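Local coordinates for envelope polyprotein (Puumala orthohantavirus, PDB 5FXU) that forms the Gn glycoprotein ectodomain of the hantaviral surface, and probably assembles with its partner glycoprotein into the envelope spike, at residues 196-201 / 227-232; 191-196 / 343-348. All coordinates share one frame; numbering follows the deposited sequence.

In the fold
Of the three strands involved, 185-197 comes first along the chain and supplies one side of both contacts, which share Ile-196. Its last residues, with the loop that follows, meet residues 227-232 in interaction 1, closing a short excursion that includes helix 208-216. Residues 191-195 of the same strand pair with residues 343-348 in interaction 2, closing a loop of 146 residues within which interaction 1 is nested. Strand 185-197 therefore has strand 228-234 as one neighbour and strand 340-354 as another. The two contacts are joined directly by the Cys-193–Cys-232 disulfide, and the backbones of Phe-194 and Ile-231 continue the pairing between them. Interaction 2 lies near the centre of the Gn head, whereas interaction 1 runs outward to exposed loop residues.

Interaction 1. Residues 196-201 / 227-232; sequences IAKKVS and QGYYIC
Ile-196 lies over one face of the Tyr-229 ring, its CB 3.9 Å from the ring centroid and displaced toward the rim in a CH-pi contact. CG2 of Ile-196, anti to the backbone N, reaches the phenolic end and stands 3.6 Å from Tyr-229 CZ, while CG1 meets CE2. The tyrosine turns to this position with CG between its own backbone N and carbonyl carbon (chi1 61°). Lys-198 approaches the ring differently: its CB lies at the edge, near the ring plane, 3.7 Å from Tyr-229 CE1. The hydroxyl of Tyr-229 bonds to Glu-100, and its ring stacks with Tyr-242. Farther along the strand, Ile-196 CG1 and CD1 both rest against CG2 of Ile-231.

In the backbone, Ile-196 and Tyr-229 form an antiparallel hydrogen-bonded pair of strands 185-197 and 228-234. Ala-197 and Gly-228 follow as a non-hydrogen-bonded pair, their CA atoms 4.3 Å apart, the last before segment 196-201 leaves the strand. Beyond them, Lys-198 N still bonds to Gln-227 O, with the donor above the carbonyl plane.

In the loop, the Gln-227 side chain crosses Val-200 at about a right angle and adds a side-chain acceptor beyond the last backbone bond. OE1 of Gln-227 accepts Val-200 N at 2.9 Å in an almost straight bond (176° at the hydrogen), the N-H coming from above the amide plane. CG2 of Val-200 packs on the same oxygen, and Lys-199 CG lies 3.7 Å from Gln-227 NE2. That amide nitrogen bonds to Asp-317 and weakly to a water that donates to Val-200 O.

Interaction 2. Residues 191-196 / 343-348; sequences VRCFLI and LTWTGF
An antiparallel strand pair in the buried middle of the Gn head joins residues 191-196 to residues 343-348, the strand directions 163° apart. Val-191 with Gly-347 and Cys-193 with Trp-345 are its hydrogen-bonded pairs, each linked by two backbone bonds, such as Val-191 N to Gly-347 O at 2.8 Å. Leu-195 N adds a further bond to Leu-343 O. CA-H...O contacts fill in between, the shortest from Thr-344 CA to Cys-193 O at 3.3 Å.

On the face carrying Cys-193 and Trp-345, SG of the cysteine stands 4.1 Å from CE3 of the indole, an oblique sulfur-aromatic contact. CG of Trp-345, anti to its backbone N (chi1 -176°), lies beside the carbonyl carbon, and the indole extends toward Gly-347, whose N lies 3.5 Å above the ring plane, toward the rim. The indole NE1 bonds to the carbonyl of Ala-261, and Met-258 of helix 249-260 packs on both Cys-193 and Trp-345.

At the end of the pairing, Leu-195 meets Leu-343 of the preceding loop at about a right angle, CD2 to CD2 at 4.0 Å.

The other face carries Arg-192 and Phe-194 beside their cross-strand partners Thr-346 and Thr-344. CG2 of Thr-344 lies 3.9 Å from Phe-194 CD2, approaching the ring obliquely, while its OG1 bonds to Asp-113. Arg-192 and Thr-346 run side by side, CG of the arginine 3.7 Å from OG1 of the threonine; the guanidinium continues to Ser-23 and the carbonyl of Gly-235. Alternating hydrogen-bonded and non-hydrogen-bonded pairs, with successive side chains on opposite faces, typify an antiparallel beta-sheet, here with helix 249-260 against the Cys-193 and Trp-345 face.

Interaction 1. Residues 196-201 / 227-232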
# COMPACT_ATOMS: atom_id res chain seq x y z
N ILE A 196 1.25 -8.24 -2.01
CA ILE A 196 1.54 -9.53 -1.39
C ILE A 196 2.38 -10.36 -2.36
O ILE A 196 1.96 -10.57 -3.51
CB ILE A 196 0.24 -10.30 -1.11
CG1 ILE A 196 -0.81 -9.44 -0.36
CG2 ILE A 196 0.51 -11.61 -0.39
CD1 ILE A 196 -0.36 -8.88 0.96
N ALA A 197 3.54 -10.85 -1.92
CA ALA A 197 4.35 -11.78 -2.70
C ALA A 197 3.83 -13.21 -2.55
O ALA A 197 3.72 -13.73 -1.44
CB ALA A 197 5.78 -11.72 -2.25
N LYS A 198 3.53 -13.83 -3.68
CA LYS A 198 2.98 -15.17 -3.72
C LYS A 198 3.34 -15.85 -5.04
O LYS A 198 2.87 -15.47 -6.12
CB LYS A 198 1.46 -15.12 -3.51
CG LYS A 198 0.73 -16.46 -3.54
CD LYS A 198 1.18 -17.35 -2.39
CE LYS A 198 0.44 -18.68 -2.32
NZ LYS A 198 0.68 -19.66 -3.41
N LYS A 199 4.15 -16.90 -4.94
CA LYS A 199 4.62 -17.68 -6.07
C LYS A 199 3.74 -18.92 -6.31
O LYS A 199 3.14 -19.44 -5.36
CB LYS A 199 6.05 -18.13 -5.76
CG LYS A 199 7.06 -17.73 -6.80
CD LYS A 199 8.48 -17.97 -6.33
CE LYS A 199 9.31 -18.52 -7.47
NZ LYS A 199 10.72 -18.61 -7.05
N VAL A 200 3.61 -19.35 -7.57
CA VAL A 200 3.15 -20.72 -7.90
C VAL A 200 4.27 -21.41 -8.69
O VAL A 200 5.18 -20.74 -9.21
CB VAL A 200 1.81 -20.79 -8.69
CG1 VAL A 200 0.64 -20.39 -7.81
CG2 VAL A 200 1.81 -19.94 -9.96
N SER A 201 4.24 -22.74 -8.74
CA SER A 201 5.28 -23.52 -9.45
C SER A 201 5.24 -23.39 -10.98
O SER A 201 6.29 -23.36 -11.62
CB SER A 201 5.16 -25.00 -9.07
OG SER A 201 3.80 -25.38 -8.95
N GLN A 227 5.82 -12.38 -8.96
CA GLN A 227 4.63 -13.16 -8.67
C GLN A 227 4.00 -12.68 -7.38
O GLN A 227 4.62 -12.69 -6.31
CB GLN A 227 4.93 -14.66 -8.62
CG GLN A 227 4.98 -15.28 -10.02
CD GLN A 227 5.10 -16.79 -10.03
OE1 GLN A 227 4.14 -17.50 -9.76
NE2 GLN A 227 6.29 -17.27 -10.36
N GLY A 228 2.76 -12.22 -7.50
CA GLY A 228 2.04 -11.69 -6.36
C GLY A 228 0.74 -11.06 -6.75
O GLY A 228 0.24 -11.26 -7.85
N TYR A 229 0.18 -10.30 -5.83
CA TYR A 229 -1.14 -9.74 -6.02
C TYR A 229 -1.37 -8.64 -5.05
O TYR A 229 -0.57 -8.47 -4.14
CB TYR A 229 -2.22 -10.81 -5.85
CG TYR A 229 -2.30 -11.47 -4.51
CD1 TYR A 229 -1.54 -12.60 -4.22
CD2 TYR A 229 -3.19 -11.02 -3.55
CE1 TYR A 229 -1.63 -13.23 -2.97
CE2 TYR A 229 -3.29 -11.64 -2.30
CZ TYR A 229 -2.51 -12.74 -2.03
OH TYR A 229 -2.62 -13.32 -0.81
N TYR A 230 -2.44 -7.87 -5.24
CA TYR A 230 -2.80 -6.86 -4.26
C TYR A 230 -4.03 -7.35 -3.49
O TYR A 230 -4.92 -7.98 -4.07
CB TYR A 230 -3.06 -5.49 -4.92
CG TYR A 230 -1.82 -4.71 -5.27
CD1 TYR A 230 -1.19 -3.90 -4.32
CD2 TYR A 230 -1.30 -4.72 -6.55
CE1 TYR A 230 -0.09 -3.14 -4.63
CE2 TYR A 230 -0.19 -3.97 -6.87
CZ TYR A 230 0.43 -3.18 -5.92
OH TYR A 230 1.54 -2.44 -6.25
N ILE A 231 -4.07 -7.02 -2.19
CA ILE A 231 -5.25 -7.20 -1.37
C ILE A 231 -5.68 -5.82 -0.91
O ILE A 231 -4.85 -5.04 -0.44
CB ILE A 231 -5.00 -8.23 -0.25
CG1 ILE A 231 -6.30 -8.79 0.25
CG2 ILE A 231 -4.15 -7.66 0.88
CD1 ILE A 231 -6.90 -9.85 -0.69
N CYS A 232 -6.95 -5.48 -1.12
CA CYS A 232 -7.43 -4.11 -0.97
C CYS A 232 -8.62 -4.09 -0.07
O CYS A 232 -9.37 -5.07 0.03
CB CYS A 232 -7.84 -3.51 -2.34
SG CYS A 232 -6.54 -3.59 -3.62
O HOH W 1 5.32 -19.76 -11.89

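Interaction 2. Residues 191-196 / 343-348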
# COMPACT_ATOMS: atom_id res chain seq x y z
N VAL A 191 -9.82 3.39 -1.87
CA VAL A 191 -9.35 2.03 -1.88
C VAL A 191 -7.92 2.05 -1.40
O VAL A 191 -7.13 2.88 -1.86
CB VAL A 191 -9.43 1.38 -3.27
CG1 VAL A 191 -9.07 -0.10 -3.19
CG2 VAL A 191 -10.85 1.41 -3.77
N ARG A 192 -7.60 1.15 -0.46
CA ARG A 192 -6.24 0.94 0.03
C ARG A 192 -5.80 -0.49 -0.18
O ARG A 192 -6.51 -1.40 0.21
CB ARG A 192 -6.13 1.30 1.52
CG ARG A 192 -6.08 2.78 1.76
CD ARG A 192 -6.51 3.34 3.10
NE ARG A 192 -7.92 3.30 3.45
CZ ARG A 192 -8.44 3.92 4.50
NH1 ARG A 192 -7.67 4.65 5.31
NH2 ARG A 192 -9.74 3.81 4.74
N CYS A 193 -4.64 -0.66 -0.81
CA CYS A 193 -4.15 -1.94 -1.29
C CYS A 193 -2.73 -2.22 -0.83
O CYS A 193 -1.91 -1.32 -0.79
CB CYS A 193 -4.13 -1.95 -2.82
SG CYS A 193 -5.70 -1.68 -3.61
N PHE A 194 -2.45 -3.49 -0.54
CA PHE A 194 -1.16 -3.96 -0.04
C PHE A 194 -0.65 -5.02 -0.97
O PHE A 194 -1.39 -5.91 -1.37
CB PHE A 194 -1.30 -4.46 1.40
CG PHE A 194 -1.94 -3.44 2.29
CD1 PHE A 194 -3.33 -3.28 2.29
CD2 PHE A 194 -1.17 -2.58 3.04
CE1 PHE A 194 -3.93 -2.27 3.05
CE2 PHE A 194 -1.76 -1.58 3.81
CZ PHE A 194 -3.13 -1.41 3.81
N LEU A 195 0.61 -4.89 -1.36
CA LEU A 195 1.25 -5.84 -2.24
C LEU A 195 1.67 -7.09 -1.50
O LEU A 195 2.42 -7.01 -0.52
CB LEU A 195 2.49 -5.20 -2.88
CG LEU A 195 3.22 -6.08 -3.88
CD1 LEU A 195 2.39 -6.27 -5.12
CD2 LEU A 195 4.50 -5.42 -4.28
N ILE A 196 1.25 -8.24 -2.01
CA ILE A 196 1.54 -9.53 -1.39
C ILE A 196 2.38 -10.36 -2.36
O ILE A 196 1.96 -10.57 -3.51
CB ILE A 196 0.24 -10.30 -1.11
CG1 ILE A 196 -0.81 -9.44 -0.36
CG2 ILE A 196 0.51 -11.61 -0.39
CD1 ILE A 196 -0.36 -8.88 0.96
N LEU A 343 4.56 -0.98 -2.73
CA LEU A 343 4.16 -1.85 -1.63
C LEU A 343 2.74 -1.58 -1.15
O LEU A 343 2.02 -2.52 -0.80
CB LEU A 343 5.12 -1.74 -0.44
CG LEU A 343 6.52 -2.30 -0.60
CD1 LEU A 343 7.02 -2.72 0.78
CD2 LEU A 343 6.63 -3.46 -1.57
N THR A 344 2.38 -0.31 -1.09
CA THR A 344 1.01 0.11 -0.80
C THR A 344 0.56 1.09 -1.86
O THR A 344 1.38 1.71 -2.52
CB THR A 344 0.88 0.80 0.57
OG1 THR A 344 1.50 2.09 0.53
CG2 THR A 344 1.51 -0.07 1.66
N TRP A 345 -0.75 1.19 -2.02
CA TRP A 345 -1.35 2.03 -3.06
C TRP A 345 -2.70 2.51 -2.56
O TRP A 345 -3.53 1.71 -2.10
CB TRP A 345 -1.54 1.24 -4.36
CG TRP A 345 -2.06 2.08 -5.50
CD1 TRP A 345 -1.32 2.76 -6.41
CD2 TRP A 345 -3.43 2.32 -5.84
NE1 TRP A 345 -2.13 3.41 -7.30
CE2 TRP A 345 -3.44 3.17 -6.97
CE3 TRP A 345 -4.65 1.90 -5.30
CZ2 TRP A 345 -4.63 3.61 -7.59
CZ3 TRP A 345 -5.85 2.33 -5.91
CH2 TRP A 345 -5.82 3.17 -7.04
N THR A 346 -2.90 3.82 -2.62
CA THR A 346 -4.11 4.47 -2.17
C THR A 346 -4.67 5.26 -3.35
O THR A 346 -3.96 6.05 -3.99
CB THR A 346 -3.85 5.37 -0.94
OG1 THR A 346 -3.30 4.58 0.14
CG2 THR A 346 -5.13 6.00 -0.44
N GLY A 347 -5.95 5.02 -3.65
CA GLY A 347 -6.65 5.73 -4.70
C GLY A 347 -8.15 5.71 -4.52
O GLY A 347 -8.63 5.39 -3.45
N PHE A 348 -8.87 6.10 -5.56
CA PHE A 348 -10.32 6.25 -5.52
C PHE A 348 -10.95 5.59 -6.74
O PHE A 348 -10.42 5.69 -7.84
CB PHE A 348 -10.70 7.72 -5.45
CG PHE A 348 -10.13 8.42 -4.25
CD1 PHE A 348 -8.85 8.96 -4.28
CD2 PHE A 348 -10.86 8.51 -3.07
CE1 PHE A 348 -8.31 9.59 -3.16
CE2 PHE A 348 -10.33 9.15 -1.95
CZ PHE A 348 -9.05 9.68 -1.99